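Ferulic acid esterase, AmCE1/Fae1A (Anaeromyces mucronatus, PDB 5CXX) probably hydrolyses feruloyl esters, releasing ferulic acid, as a carbohydrate esterase family 1 enzyme with an alpha/beta-hydrolase fold. Local coordinates at residues 174-180 and 211-217; 81-85 and 262-267; 31-36 and 127-133. One frame throughout, in Å; residues are numbered along the deposited sequence.

Contact 1: 174-180 and 211-217; sequences GYVGAFA and PIVSLID
Parallel strands 175-179 and 213-217, joined through V176, A178 and their partners, are neighbours in the central mixed sheet, buried between helices 157-168 and 255-266. Their directions differ by only 3°, and the hydrogen bonds follow the staggered pattern of parallel pairing. V176 N gives to V213 O (2.9 Å) and V176 O accepts from L215 N; A178 repeats the step with L215 O and D217 N, and A180 N ends the ladder on D217 O. At the other end G174 O takes I212 N at 2.7 Å.

V176, A178 and I216 lie on one face with S214, whose hydroxyl bonds to Y167. Here A178 is small enough to admit A159 and L163 of helix 157-168, while its CB rests 4.1 Å from I216 CG1. Y175, F179, L215 and D217 occupy the other face. With CG anti to the carbonyl carbon (chi1 -56°), the Y175 ring leans toward I212 and V213: I212 CB sits over one face, offset toward the rim, as a CH-pi contact, and V213 CG2 meets the edge 3.6 Å from Y175 CD2. Trimming Y175 to an alanine is likely to leave a gap beside I212 and V213 and to deprive F270 of its edge-to-face partner. Glycine at 177 leaves room for the F179 ring, whose CE1 edge meets L215 CD2 at 4.0 Å. D217 OD1 is buried 3.2 Å from F179 CA, without a hydrogen-bond partner in the model.

A180 touches D222, probably the acid of a Ser-His-Asp triad with S156 and H253; an acid soon after strand 213-219 is characteristic of the alpha/beta-hydrolase fold.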
loop_
_atom_site.group_PDB
_atom_site.type_symbol
_atom_site.label_atom_id
_atom_site.label_comp_id
_atom_site.label_asym_id
_atom_site.label_seq_id
_atom_site.Cartn_x
_atom_site.Cartn_y
_atom_site.Cartn_z
ATOM N N GLY A 174 -1.413 -10.837 4.055
ATOM C CA GLY A 174 -0.176 -11.451 4.598
ATOM C C GLY A 174 0.946 -10.410 4.747
ATOM O O GLY A 174 1.789 -10.544 5.626
ATOM N N TYR A 175 1.002 -9.380 3.886
ATOM C CA TYR A 175 2.155 -8.479 3.795
ATOM C C TYR A 175 1.626 -7.058 3.779
ATOM O O TYR A 175 0.768 -6.753 2.915
ATOM C CB TYR A 175 2.989 -8.727 2.488
ATOM C CG TYR A 175 3.445 -10.147 2.371
ATOM C CD1 TYR A 175 2.578 -11.144 1.868
ATOM C CD2 TYR A 175 4.728 -10.524 2.804
ATOM C CE1 TYR A 175 3.002 -12.448 1.801
ATOM C CE2 TYR A 175 5.134 -11.823 2.720
ATOM C CZ TYR A 175 4.284 -12.777 2.221
ATOM O OH TYR A 175 4.880 -14.051 2.200
ATOM N N VAL A 176 2.098 -6.195 4.677
ATOM C CA VAL A 176 1.630 -4.832 4.813
ATOM C C VAL A 176 2.790 -3.868 4.658
ATOM O O VAL A 176 3.793 -4.016 5.354
ATOM C CB VAL A 176 0.960 -4.578 6.196
ATOM C CG1 VAL A 176 0.327 -3.171 6.274
ATOM C CG2 VAL A 176 0.011 -5.735 6.522
ATOM N N GLY A 177 2.650 -2.862 3.781
ATOM C CA GLY A 177 3.709 -1.901 3.548
ATOM C C GLY A 177 3.159 -0.504 3.671
ATOM O O GLY A 177 2.183 -0.111 3.024
ATOM N N ALA A 178 3.819 0.320 4.470
ATOM C CA ALA A 178 3.289 1.644 4.743
ATOM C C ALA A 178 4.387 2.663 4.493
ATOM O O ALA A 178 5.331 2.756 5.316
ATOM C CB ALA A 178 2.779 1.757 6.217
ATOM N N PHE A 179 4.297 3.428 3.400
ATOM C CA PHE A 179 5.351 4.395 3.071
ATOM C C PHE A 179 4.858 5.768 3.456
ATOM O O PHE A 179 3.920 6.294 2.841
ATOM C CB PHE A 179 5.714 4.302 1.557
ATOM C CG PHE A 179 5.788 2.862 1.042
ATOM C CD1 PHE A 179 6.305 1.836 1.838
ATOM C CD2 PHE A 179 5.253 2.546 -0.238
ATOM C CE1 PHE A 179 6.296 0.528 1.414
ATOM C CE2 PHE A 179 5.280 1.219 -0.692
ATOM C CZ PHE A 179 5.792 0.191 0.132
ATOM N N ALA A 180 5.439 6.291 4.540
ATOM C CA ALA A 180 5.085 7.608 5.108
ATOM C C ALA A 180 3.607 7.693 5.472
ATOM O O ALA A 180 2.917 8.628 5.033
ATOM C CB ALA A 180 5.479 8.766 4.160
ATOM N N PRO A 211 0.915 -10.183 10.731
ATOM C CA PRO A 211 1.409 -10.084 9.348
ATOM C C PRO A 211 2.653 -10.915 9.127
ATOM O O PRO A 211 3.549 -11.034 10.019
ATOM C CB PRO A 211 1.768 -8.593 9.228
ATOM C CG PRO A 211 0.857 -7.892 10.162
ATOM C CD PRO A 211 0.865 -8.856 11.365
ATOM N N ILE A 212 2.780 -11.520 7.947
ATOM C CA ILE A 212 4.007 -12.210 7.596
ATOM C C ILE A 212 5.169 -11.190 7.520
ATOM O O ILE A 212 6.282 -11.449 7.980
ATOM C CB ILE A 212 3.857 -12.978 6.257
ATOM C CG1 ILE A 212 2.666 -13.959 6.386
ATOM C CG2 ILE A 212 5.161 -13.691 5.844
ATOM C CD1 ILE A 212 2.223 -14.622 5.026
ATOM N N VAL A 213 4.881 -10.040 6.910
ATOM C CA VAL A 213 5.806 -8.897 6.890
ATOM C C VAL A 213 4.964 -7.641 7.142
ATOM O O VAL A 213 3.856 -7.472 6.547
ATOM C CB VAL A 213 6.538 -8.762 5.538
ATOM C CG1 VAL A 213 7.393 -7.492 5.526
ATOM C CG2 VAL A 213 7.385 -9.970 5.235
ATOM N N SER A 214 5.425 -6.745 8.025
ATOM C CA SER A 214 4.833 -5.416 8.238
ATOM C C SER A 214 5.988 -4.463 8.105
ATOM O O SER A 214 7.004 -4.663 8.776
ATOM C CB SER A 214 4.187 -5.336 9.633
ATOM O OG SER A 214 3.821 -3.999 9.855
ATOM N N LEU A 215 5.911 -3.493 7.179
ATOM C CA LEU A 215 7.064 -2.612 6.959
ATOM C C LEU A 215 6.584 -1.206 6.916
ATOM O O LEU A 215 5.607 -0.920 6.212
ATOM C CB LEU A 215 7.766 -2.954 5.646
ATOM C CG LEU A 215 8.974 -2.098 5.200
ATOM C CD1 LEU A 215 9.972 -2.937 4.357
ATOM C CD2 LEU A 215 8.565 -0.784 4.425
ATOM N N ILE A 216 7.305 -0.306 7.580
ATOM C CA ILE A 216 6.943 1.103 7.614
ATOM C C ILE A 216 8.210 1.906 7.341
ATOM O O ILE A 216 9.281 1.601 7.912
ATOM C CB ILE A 216 6.420 1.529 9.000
ATOM C CG1 ILE A 216 5.219 0.719 9.397
ATOM C CG2 ILE A 216 6.069 3.038 8.974
ATOM C CD1 ILE A 216 4.751 1.065 10.862
ATOM N N ASP A 217 8.110 2.921 6.448
ATOM C CA ASP A 217 9.227 3.872 6.324
ATOM C C ASP A 217 8.728 5.288 6.278
ATOM O O ASP A 217 7.497 5.551 6.265
ATOM C CB ASP A 217 10.189 3.562 5.109
ATOM C CG ASP A 217 9.720 4.162 3.743
ATOM O OD1 ASP A 217 8.521 4.291 3.530
ATOM O OD2 ASP A 217 10.605 4.500 2.907
#

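Contact 2: 81-85 and 262-267; sequences IPTNL and FYNFIQ
Helices 81-85 and 262-266 cross at -51° with their axes 9.9 Å apart, so that I81, P82 and L85 of one are set against F262, Y263 and I266 of the other. No hydrogen bond passes between them; aliphatic and aromatic groups do the joining. F262 CG stands anti to the backbone N (chi1 -161°), which turns the ring toward I81 and P82. I81 CD1 comes to the edge of that ring, 4.0 Å from F262 CD2, and reaches on to the backbone of Y263, while I81 CG2 lies beside Y263 CA. P82, whose N has no hydrogen for the preceding turn and marks a kink, still packs: its CG lies 3.8 Å from F262 CE2, the two side chains crossing at about a right angle. I266 fixes the phenyl group from within its own helix by laying CG1 over the ring centre, 3.6 Å above the plane.

Residues four apart, I81 with L85 and F262 with I266, form the facing rows, which at this crossing angle is consistent with ridges-into-grooves packing; L85 sits among Y263, I266 and Q267. Helix 255-266 is the last helix of this alpha/beta-hydrolase; F262 carries the contact inward by stacking on Y61 and touching F179 of the central sheet.

Leucine suits its place because its two methyls can part: L85 CD1 lies 3.8 Å from I266 CG2, and L85 CD2 approaches Y263 CE1 just as closely. Both methyls also touch Q267 CG, the aliphatic part of a side chain whose polar end folds back. Q267 NE2 donates to Y263 O at 3.1 Å, approaching from well above the carbonyl plane, and thereby stands over the centre of the tyrosine ring. Q267 OE1 and Y263 OH are both bonded to R90.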
loop_
_atom_site.group_PDB
_atom_site.type_symbol
_atom_site.label_atom_id
_atom_site.label_comp_id
_atom_site.label_asym_id
_atom_site.label_seq_id
_atom_site.Cartn_x
_atom_site.Cartn_y
_atom_site.Cartn_z
ATOM N N ILE A 81 10.390 -1.530 -10.208
ATOM C CA ILE A 81 10.995 -2.259 -9.085
ATOM C C ILE A 81 10.688 -3.767 -9.062
ATOM O O ILE A 81 11.634 -4.581 -8.933
ATOM C CB ILE A 81 10.567 -1.585 -7.739
ATOM C CG1 ILE A 81 11.453 -0.335 -7.508
ATOM C CG2 ILE A 81 10.691 -2.589 -6.546
ATOM C CD1 ILE A 81 10.977 0.554 -6.296
ATOM N N PRO A 82 9.407 -4.166 -9.234
ATOM C CA PRO A 82 9.195 -5.635 -9.126
ATOM C C PRO A 82 9.838 -6.395 -10.278
ATOM O O PRO A 82 10.397 -7.480 -10.036
ATOM C CB PRO A 82 7.661 -5.787 -9.154
ATOM C CG PRO A 82 7.145 -4.418 -8.647
ATOM C CD PRO A 82 8.131 -3.387 -9.242
ATOM N N THR A 83 9.836 -5.841 -11.493
ATOM C CA THR A 83 10.533 -6.493 -12.627
ATOM C C THR A 83 12.038 -6.543 -12.434
ATOM O O THR A 83 12.683 -7.550 -12.674
ATOM C CB THR A 83 10.163 -5.748 -13.945
ATOM O OG1 THR A 83 8.807 -6.069 -14.221
ATOM C CG2 THR A 83 11.068 -6.193 -15.131
ATOM N N ASN A 84 12.600 -5.427 -11.992
ATOM C CA ASN A 84 14.047 -5.365 -11.852
ATOM C C ASN A 84 14.503 -6.299 -10.734
ATOM O O ASN A 84 15.579 -6.898 -10.854
ATOM C CB ASN A 84 14.497 -3.919 -11.593
ATOM C CG ASN A 84 14.432 -3.073 -12.873
ATOM O OD1 ASN A 84 14.540 -3.622 -13.999
ATOM N ND2 ASN A 84 14.304 -1.751 -12.725
ATOM N N LEU A 85 13.696 -6.425 -9.673
ATOM C CA LEU A 85 14.040 -7.424 -8.629
ATOM C C LEU A 85 13.846 -8.832 -9.154
ATOM O O LEU A 85 14.664 -9.735 -8.862
ATOM C CB LEU A 85 13.205 -7.200 -7.359
ATOM C CG LEU A 85 13.565 -5.963 -6.534
ATOM C CD1 LEU A 85 12.461 -5.637 -5.474
ATOM C CD2 LEU A 85 14.969 -6.165 -5.871
ATOM N N PHE A 262 8.972 0.787 -1.282
ATOM C CA PHE A 262 8.510 -0.276 -2.182
ATOM C C PHE A 262 9.614 -1.262 -2.538
ATOM O O PHE A 262 9.410 -2.495 -2.637
ATOM C CB PHE A 262 7.958 0.377 -3.451
ATOM C CG PHE A 262 7.053 -0.517 -4.266
ATOM C CD1 PHE A 262 5.934 -1.151 -3.680
ATOM C CD2 PHE A 262 7.261 -0.631 -5.650
ATOM C CE1 PHE A 262 5.070 -1.953 -4.457
ATOM C CE2 PHE A 262 6.398 -1.416 -6.424
ATOM C CZ PHE A 262 5.310 -2.056 -5.837
ATOM N N TYR A 263 10.830 -0.737 -2.741
ATOM C CA TYR A 263 11.998 -1.589 -3.013
ATOM C C TYR A 263 12.247 -2.590 -1.883
ATOM O O TYR A 263 12.434 -3.799 -2.143
ATOM C CB TYR A 263 13.225 -0.674 -3.193
ATOM C CG TYR A 263 14.569 -1.374 -3.298
ATOM C CD1 TYR A 263 14.891 -2.161 -4.407
ATOM C CD2 TYR A 263 15.539 -1.214 -2.281
ATOM C CE1 TYR A 263 16.127 -2.762 -4.544
ATOM C CE2 TYR A 263 16.805 -1.822 -2.418
ATOM C CZ TYR A 263 17.077 -2.594 -3.548
ATOM O OH TYR A 263 18.324 -3.170 -3.676
ATOM N N ASN A 264 12.278 -2.118 -0.622
ATOM C CA ASN A 264 12.444 -3.100 0.452
ATOM C C ASN A 264 11.237 -4.023 0.604
ATOM O O ASN A 264 11.395 -5.240 0.845
ATOM C CB ASN A 264 12.716 -2.328 1.753
ATOM C CG ASN A 264 14.131 -1.813 1.829
ATOM O OD1 ASN A 264 15.048 -2.581 2.153
ATOM N ND2 ASN A 264 14.319 -0.527 1.548
ATOM N N PHE A 265 10.034 -3.481 0.445
ATOM C CA PHE A 265 8.857 -4.298 0.619
ATOM C C PHE A 265 8.768 -5.460 -0.367
ATOM O O PHE A 265 8.462 -6.597 -0.010
ATOM C CB PHE A 265 7.632 -3.384 0.520
ATOM C CG PHE A 265 6.290 -4.070 0.783
ATOM C CD1 PHE A 265 6.007 -4.627 2.050
ATOM C CD2 PHE A 265 5.344 -4.125 -0.224
ATOM C CE1 PHE A 265 4.729 -5.208 2.287
ATOM C CE2 PHE A 265 4.102 -4.739 -0.016
ATOM C CZ PHE A 265 3.791 -5.259 1.231
ATOM N N ILE A 266 9.014 -5.163 -1.650
ATOM C CA ILE A 266 8.811 -6.188 -2.692
ATOM C C ILE A 266 9.880 -7.282 -2.613
ATOM O O ILE A 266 9.700 -8.395 -3.091
ATOM C CB ILE A 266 8.773 -5.494 -4.087
ATOM C CG1 ILE A 266 7.500 -4.642 -4.179
ATOM C CG2 ILE A 266 8.811 -6.545 -5.252
ATOM C CD1 ILE A 266 6.158 -5.413 -4.194
ATOM N N GLN A 267 11.007 -6.960 -1.964
ATOM C CA GLN A 267 11.978 -8.003 -1.689
ATOM C C GLN A 267 11.484 -9.029 -0.668
ATOM O O GLN A 267 12.084 -10.113 -0.546
ATOM C CB GLN A 267 13.269 -7.388 -1.155
ATOM C CG GLN A 267 14.104 -6.767 -2.247
ATOM C CD GLN A 267 15.337 -6.135 -1.682
ATOM O OE1 GLN A 267 16.301 -6.830 -1.305
ATOM N NE2 GLN A 267 15.318 -4.822 -1.546
#

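Contact 3: 31-36 and 127-133; sequences YYSKVT and NELIEVI. With SO4 (sulfate ion), chain E.
An ST motif and ST turn built on S33 lie at residues 33-36, at the end of the segment that carries edge strand 26-33, and E128 of helix 125-140 clasps them. S33 OG is used in both roles: it accepts from the backbone, with T36 N at 3.0 Å in an almost straight bond (172°) and V35 N as a second donor, and it gives its own proton to E128 OE1 at 2.6 Å, meeting the syn lone pair. Y31 OH donates to E128 OE2 at 2.6 Å, on the anti side of that oxygen, which lies near the plane of the Y31 ring. Two hydroxyls therefore hold the buried carboxylate and fix its rotation. A bend at chi2 (66°) carries the glutamate across to them; R40, bonded to Y31 OH and in a long, weak ion pair with E128, would be expected to favour the charged form.

Helix 125-140 packs against the alpha/beta-hydrolase sheet, I133 touching M42 and Y60 of strands 38-45 and 58-62. A pi-type turn widens it here, E128 O accepting from both V132 N and I133 N. The beta-branch of V132 lets it face two ways: CG1 meets the edge of the Y31 ring 3.5 Å from CE2, and CG2 packs 3.8 Å from V35 CG2.

At the solvent side K34 stretches over E131, and a water links its NZ (2.9 Å) to E131 O. Y32 N donates to O2 of a sulfate ion at 2.7 Å; the ion probably comes from the crystallisation liquor.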
loop_
_atom_site.group_PDB
_atom_site.type_symbol
_atom_site.label_atom_id
_atom_site.label_comp_id
_atom_site.label_asym_id
_atom_site.label_seq_id
_atom_site.Cartn_x
_atom_site.Cartn_y
_atom_site.Cartn_z
ATOM N N TYR A 31 -15.462 -0.941 -13.094
ATOM C CA TYR A 31 -16.207 -2.034 -12.452
ATOM C C TYR A 31 -17.235 -1.424 -11.491
ATOM O O TYR A 31 -17.076 -0.273 -11.005
ATOM C CB TYR A 31 -15.280 -3.021 -11.677
ATOM C CG TYR A 31 -14.634 -2.359 -10.478
ATOM C CD1 TYR A 31 -13.481 -1.570 -10.640
ATOM C CD2 TYR A 31 -15.225 -2.470 -9.211
ATOM C CE1 TYR A 31 -12.880 -0.880 -9.505
ATOM C CE2 TYR A 31 -14.625 -1.829 -8.086
ATOM C CZ TYR A 31 -13.501 -1.011 -8.269
ATOM O OH TYR A 31 -12.993 -0.404 -7.127
ATOM N N TYR A 32 -18.319 -2.139 -11.228
ATOM C CA TYR A 32 -19.349 -1.541 -10.368
ATOM C C TYR A 32 -19.113 -1.909 -8.901
ATOM O O TYR A 32 -18.923 -3.078 -8.622
ATOM C CB TYR A 32 -20.780 -1.998 -10.803
ATOM C CG TYR A 32 -21.866 -1.286 -10.023
ATOM C CD1 TYR A 32 -22.307 -0.010 -10.389
ATOM C CD2 TYR A 32 -22.388 -1.837 -8.848
ATOM C CE1 TYR A 32 -23.221 0.669 -9.613
ATOM C CE2 TYR A 32 -23.282 -1.202 -8.081
ATOM C CZ TYR A 32 -23.736 0.111 -8.463
ATOM O OH TYR A 32 -24.670 0.764 -7.704
ATOM N N SER A 33 -19.229 -0.922 -8.022
ATOM C CA SER A 33 -19.063 -1.157 -6.560
ATOM C C SER A 33 -20.399 -0.999 -5.828
ATOM O O SER A 33 -20.987 0.083 -5.790
ATOM C CB SER A 33 -18.077 -0.130 -5.994
ATOM O OG SER A 33 -18.189 -0.169 -4.544
ATOM N N LYS A 34 -20.837 -2.101 -5.205
ATOM C CA LYS A 34 -21.978 -1.998 -4.303
ATOM C C LYS A 34 -21.680 -1.173 -3.022
ATOM O O LYS A 34 -22.628 -0.849 -2.302
ATOM C CB LYS A 34 -22.503 -3.388 -3.903
ATOM C CG LYS A 34 -21.477 -4.196 -3.147
ATOM C CD LYS A 34 -22.029 -5.645 -2.924
ATOM C CE LYS A 34 -20.968 -6.466 -2.171
ATOM N NZ LYS A 34 -21.416 -7.908 -2.162
ATOM N N VAL A 35 -20.399 -0.927 -2.736
ATOM C CA VAL A 35 -20.029 -0.175 -1.540
ATOM C C VAL A 35 -20.243 1.326 -1.779
ATOM O O VAL A 35 -20.903 2.004 -0.971
ATOM C CB VAL A 35 -18.583 -0.504 -1.156
ATOM C CG1 VAL A 35 -18.072 0.505 -0.143
ATOM C CG2 VAL A 35 -18.483 -1.925 -0.597
ATOM N N THR A 36 -19.730 1.815 -2.890
ATOM C CA THR A 36 -19.975 3.252 -3.255
ATOM C C THR A 36 -21.271 3.456 -4.032
ATOM O O THR A 36 -21.756 4.581 -4.198
ATOM C CB THR A 36 -18.830 3.818 -4.115
ATOM O OG1 THR A 36 -18.745 3.056 -5.334
ATOM C CG2 THR A 36 -17.465 3.686 -3.353
ATOM N N ASN A 127 -14.007 -1.682 3.097
ATOM C CA ASN A 127 -15.152 -2.365 2.556
ATOM C C ASN A 127 -15.051 -2.536 1.016
ATOM O O ASN A 127 -15.366 -3.610 0.485
ATOM C CB ASN A 127 -16.456 -1.607 2.928
ATOM C CG ASN A 127 -16.646 -1.598 4.433
ATOM O OD1 ASN A 127 -16.563 -2.679 5.029
ATOM N ND2 ASN A 127 -16.777 -0.424 5.066
ATOM N N GLU A 128 -14.563 -1.489 0.340
ATOM C CA GLU A 128 -14.343 -1.562 -1.133
ATOM C C GLU A 128 -13.374 -2.685 -1.469
ATOM O O GLU A 128 -13.655 -3.497 -2.352
ATOM C CB GLU A 128 -13.777 -0.215 -1.649
ATOM C CG GLU A 128 -13.486 -0.210 -3.174
ATOM C CD GLU A 128 -14.783 -0.344 -3.987
ATOM O OE1 GLU A 128 -15.894 -0.157 -3.426
ATOM O OE2 GLU A 128 -14.689 -0.663 -5.194
ATOM N N LEU A 129 -12.288 -2.771 -0.699
ATOM C CA LEU A 129 -11.267 -3.780 -1.028
ATOM C C LEU A 129 -11.846 -5.202 -0.804
ATOM O O LEU A 129 -11.729 -6.083 -1.657
ATOM C CB LEU A 129 -10.005 -3.509 -0.182
ATOM C CG LEU A 129 -8.919 -4.603 -0.420
ATOM C CD1 LEU A 129 -8.322 -4.499 -1.820
ATOM C CD2 LEU A 129 -7.799 -4.433 0.662
ATOM N N ILE A 130 -12.430 -5.421 0.390
ATOM C CA ILE A 130 -12.782 -6.803 0.795
ATOM C C ILE A 130 -14.057 -7.281 0.121
ATOM O O ILE A 130 -14.141 -8.450 -0.299
ATOM C CB ILE A 130 -12.880 -6.855 2.351
ATOM C CG1 ILE A 130 -11.462 -6.645 2.898
ATOM C CG2 ILE A 130 -13.519 -8.154 2.811
ATOM C CD1 ILE A 130 -11.455 -6.424 4.457
ATOM N N GLU A 131 -15.035 -6.363 -0.035
ATOM C CA GLU A 131 -16.340 -6.752 -0.576
ATOM C C GLU A 131 -16.417 -6.673 -2.104
ATOM O O GLU A 131 -17.282 -7.326 -2.689
ATOM C CB GLU A 131 -17.472 -5.855 -0.019
ATOM C CG GLU A 131 -17.562 -5.972 1.508
ATOM C CD GLU A 131 -18.629 -5.043 2.055
ATOM O OE1 GLU A 131 -19.552 -4.644 1.319
ATOM O OE2 GLU A 131 -18.539 -4.680 3.220
ATOM N N VAL A 132 -15.573 -5.838 -2.720
ATOM C CA VAL A 132 -15.737 -5.577 -4.173
ATOM C C VAL A 132 -14.473 -5.908 -4.951
ATOM O O VAL A 132 -14.558 -6.700 -5.912
ATOM C CB VAL A 132 -16.122 -4.126 -4.475
ATOM C CG1 VAL A 132 -16.434 -3.982 -5.984
ATOM C CG2 VAL A 132 -17.376 -3.801 -3.718
ATOM N N ILE A 133 -13.340 -5.317 -4.586
ATOM C CA ILE A 133 -12.158 -5.479 -5.430
ATOM C C ILE A 133 -11.552 -6.885 -5.357
ATOM O O ILE A 133 -11.250 -7.505 -6.406
ATOM C CB ILE A 133 -11.107 -4.459 -5.069
ATOM C CG1 ILE A 133 -11.575 -3.046 -5.558
ATOM C CG2 ILE A 133 -9.756 -4.727 -5.808
ATOM C CD1 ILE A 133 -10.613 -1.933 -5.072
HETATM S S SO4 E . -18.804 -5.600 -13.142
HETATM O O1 SO4 E . -18.403 -6.353 -11.916
HETATM O O2 SO4 E . -18.884 -4.193 -12.874
HETATM O O3 SO4 E . -20.130 -6.094 -13.493
HETATM O O4 SO4 E . -17.902 -5.781 -14.308
HETATM O O HOH W 1 -18.908 -9.250 -1.772
#

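From the N terminus, edge strand 26-33 supplies the first half of contact 3, and helix 77-87 opens contact 2 before helix 125-140 closes contact 3; the two loops therefore cross. Contact 1 then opens at 174-180 and closes at 211-217, wholly inside the long loop that contact 2 completes at 262-267. Contacts 1 and 3 follow one another in series, their centres about 23 Å apart, one within the central sheet and the other at its outer strand. Contact 2 touches contact 1 directly: F265 packs on V176 and G177, and F262 on F179, tying helix 255-266 to the sheet and, through it, helix 77-87.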